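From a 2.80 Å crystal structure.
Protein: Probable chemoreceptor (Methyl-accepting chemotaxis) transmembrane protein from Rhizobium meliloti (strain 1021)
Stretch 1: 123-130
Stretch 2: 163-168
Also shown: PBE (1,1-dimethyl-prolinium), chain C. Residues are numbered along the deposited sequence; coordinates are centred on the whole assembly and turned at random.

Stretch 1, residues 123-130: EWYGLAAK
Stretch 2 (163-168) RMIGVS

A helix can pack against a strand through complementary shape, without a hydrogen bond between them, as in this pair from a probable chemoreceptor. Residues 123-130 are helical, with Leu127 N hydrogen-bonded to Glu123 O (3.1 Å), Ala129 N to Tyr125 O (3.1 Å) and Lys130 N to Gly126 O (2.8 Å). Residues 164-168 are strand, with an N-to-C direction at 122° to that of the helix, the axes approaching to 8.7 Å. No hydrogen bond joins them; 258 Å² of surface, summed over both sides, is buried instead, the largest shares belonging to Val167 and Tyr125, both buried residues.

The principal bump is Val167 (phi/psi -129/132), whose CA lies 6.3 Å from the CA of Tyr125. Its CB points toward the helix and, with chi1 t (175°), its two methyls reach different parts of the helical surface. Val167 CG2 sits over one face of the Tyr125 ring, 3.4 Å from the ring centroid and 11° off its normal, a CH-pi contact; it is also 4.4 Å from Ala129 CB. Val167 CG1 lies 3.9 Å from Trp124 O and 4.4 Å from Ala128 CB. The short alanines thus leave a hollow that a beta-branched side chain can enter.

The CA-to-CB bond of Tyr125 points sideways, but chi1 t (-160°) carries the ring nearer the strand, and chi2 -80° sets its plane, so that one face meets Val167 CG2 and Tyr125 OH comes 3.4 Å from Gly166 CA. Gly166, at phi/psi 158/-171, occupies a conformation that itself calls for glycine, since a CB would jam against the preceding carbonyl O. Earlier in the stretch, Met164 has its CA-to-CB bond toward the helix, and with chi1 95° (between wells), chi2 t and chi3 m its SD lies 4.1 Å from Ala129 CB at the partly exposed margin. Between Met164 and Gly166, Ile165 points away, as does Ser168 beyond Val167.

Trp124, chi1 p, instead offers a ring face to the bound dimethyl-prolinium, with Trp124 CD2 3.3 Å from PBE CG.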

# COMPACT_ATOMS: atom_id res chain seq x y z
N GLU A 123 4.93 -3.73 10.75
CA GLU A 123 4.19 -2.51 10.47
C GLU A 123 2.73 -2.80 10.14
O GLU A 123 1.83 -2.11 10.63
CB GLU A 123 4.86 -1.74 9.34
CG GLU A 123 5.47 -0.43 9.79
CD GLU A 123 5.84 0.44 8.61
OE1 GLU A 123 5.98 -0.11 7.50
OE2 GLU A 123 5.98 1.66 8.80
N TRP A 124 2.47 -3.82 9.32
CA TRP A 124 1.11 -4.05 8.83
C TRP A 124 0.15 -4.41 9.95
O TRP A 124 -1.06 -4.22 9.80
CB TRP A 124 1.11 -5.15 7.77
CG TRP A 124 1.82 -6.38 8.22
CD1 TRP A 124 3.13 -6.71 8.00
CD2 TRP A 124 1.26 -7.45 8.99
NE1 TRP A 124 3.41 -7.93 8.58
CE2 TRP A 124 2.28 -8.41 9.19
CE3 TRP A 124 -0.02 -7.70 9.51
CZ2 TRP A 124 2.07 -9.59 9.89
CZ3 TRP A 124 -0.22 -8.88 10.22
CH2 TRP A 124 0.82 -9.80 10.40
N TYR A 125 0.66 -4.92 11.08
CA TYR A 125 -0.17 -5.16 12.25
C TYR A 125 -0.02 -4.09 13.32
O TYR A 125 -1.03 -3.61 13.86
CB TYR A 125 0.17 -6.52 12.86
CG TYR A 125 -0.92 -7.07 13.77
CD1 TYR A 125 -1.05 -6.62 15.08
CD2 TYR A 125 -1.83 -8.01 13.30
CE1 TYR A 125 -2.05 -7.11 15.90
CE2 TYR A 125 -2.83 -8.50 14.12
CZ TYR A 125 -2.94 -8.05 15.41
OH TYR A 125 -3.93 -8.54 16.22
N GLY A 126 1.21 -3.67 13.61
CA GLY A 126 1.43 -2.76 14.73
C GLY A 126 0.80 -1.39 14.52
O GLY A 126 0.15 -0.86 15.43
N LEU A 127 0.98 -0.81 13.33
CA LEU A 127 0.51 0.55 13.08
C LEU A 127 -0.98 0.69 13.39
O LEU A 127 -1.39 1.53 14.19
CB LEU A 127 0.80 0.95 11.64
CG LEU A 127 2.26 1.13 11.22
CD1 LEU A 127 2.34 1.59 9.78
CD2 LEU A 127 2.96 2.11 12.14
N ALA A 128 -1.81 -0.14 12.75
CA ALA A 128 -3.25 -0.07 12.96
C ALA A 128 -3.63 -0.43 14.39
O ALA A 128 -4.56 0.17 14.95
CB ALA A 128 -3.97 -0.99 11.98
N ALA A 129 -2.93 -1.39 15.01
CA ALA A 129 -3.30 -1.80 16.36
C ALA A 129 -2.91 -0.76 17.41
O ALA A 129 -3.62 -0.60 18.41
CB ALA A 129 -2.66 -3.15 16.69
N LYS A 130 -1.79 -0.06 17.21
CA LYS A 130 -1.35 0.92 18.20
C LYS A 130 -2.15 2.22 18.12
O LYS A 130 -2.37 2.87 19.15
CB LYS A 130 0.14 1.20 18.04
CG LYS A 130 0.78 2.06 19.15
CD LYS A 130 1.12 1.27 20.43
CE LYS A 130 1.96 2.11 21.39
NZ LYS A 130 2.46 1.38 22.61
N ARG A 163 -13.75 -4.61 22.07
CA ARG A 163 -12.40 -5.12 22.30
C ARG A 163 -11.86 -5.66 20.98
O ARG A 163 -12.53 -6.46 20.32
CB ARG A 163 -12.40 -6.22 23.37
CG ARG A 163 -13.05 -5.81 24.68
CD ARG A 163 -12.10 -5.02 25.58
NE ARG A 163 -12.81 -4.07 26.43
CZ ARG A 163 -12.33 -3.57 27.57
NH1 ARG A 163 -11.13 -3.95 28.00
NH2 ARG A 163 -13.04 -2.70 28.27
N MET A 164 -10.67 -5.21 20.59
CA MET A 164 -10.13 -5.59 19.29
C MET A 164 -9.66 -7.04 19.33
O MET A 164 -9.09 -7.50 20.33
CB MET A 164 -9.00 -4.65 18.86
CG MET A 164 -7.59 -5.13 19.20
SD MET A 164 -6.29 -4.27 18.28
CE MET A 164 -6.67 -4.74 16.59
N ILE A 165 -9.91 -7.76 18.24
CA ILE A 165 -9.60 -9.18 18.14
C ILE A 165 -8.61 -9.49 17.02
O ILE A 165 -8.30 -10.66 16.79
CB ILE A 165 -10.87 -10.03 17.97
CG1 ILE A 165 -11.59 -9.64 16.67
CG2 ILE A 165 -11.79 -9.87 19.17
CD1 ILE A 165 -12.83 -10.46 16.39
N GLY A 166 -8.12 -8.48 16.32
CA GLY A 166 -7.16 -8.70 15.26
C GLY A 166 -7.15 -7.54 14.28
O GLY A 166 -7.78 -6.51 14.51
N VAL A 167 -6.44 -7.76 13.18
CA VAL A 167 -6.25 -6.75 12.15
C VAL A 167 -6.60 -7.35 10.80
O VAL A 167 -6.14 -8.45 10.47
CB VAL A 167 -4.80 -6.22 12.13
CG1 VAL A 167 -4.60 -5.26 10.97
CG2 VAL A 167 -4.45 -5.56 13.46
N SER A 168 -7.40 -6.64 10.01
CA SER A 168 -7.65 -6.97 8.61
C SER A 168 -7.07 -5.88 7.71
O SER A 168 -6.95 -4.71 8.11
CB SER A 168 -9.15 -7.12 8.35
OG SER A 168 -9.42 -7.09 6.96
N PBE C . 0.33 -10.20 4.18
CD PBE C . -0.24 -9.32 4.95
CA PBE C . 1.78 -10.07 4.59
CB PBE C . 1.66 -10.00 6.17
CG PBE C . 0.56 -9.42 6.38
CE PBE C . -0.22 -11.55 4.46
CF PBE C . 0.15 -9.84 2.76
C PBE C . 2.67 -11.13 4.18
O PBE C . 3.79 -11.27 4.75
OXT PBE C . 2.37 -11.91 3.23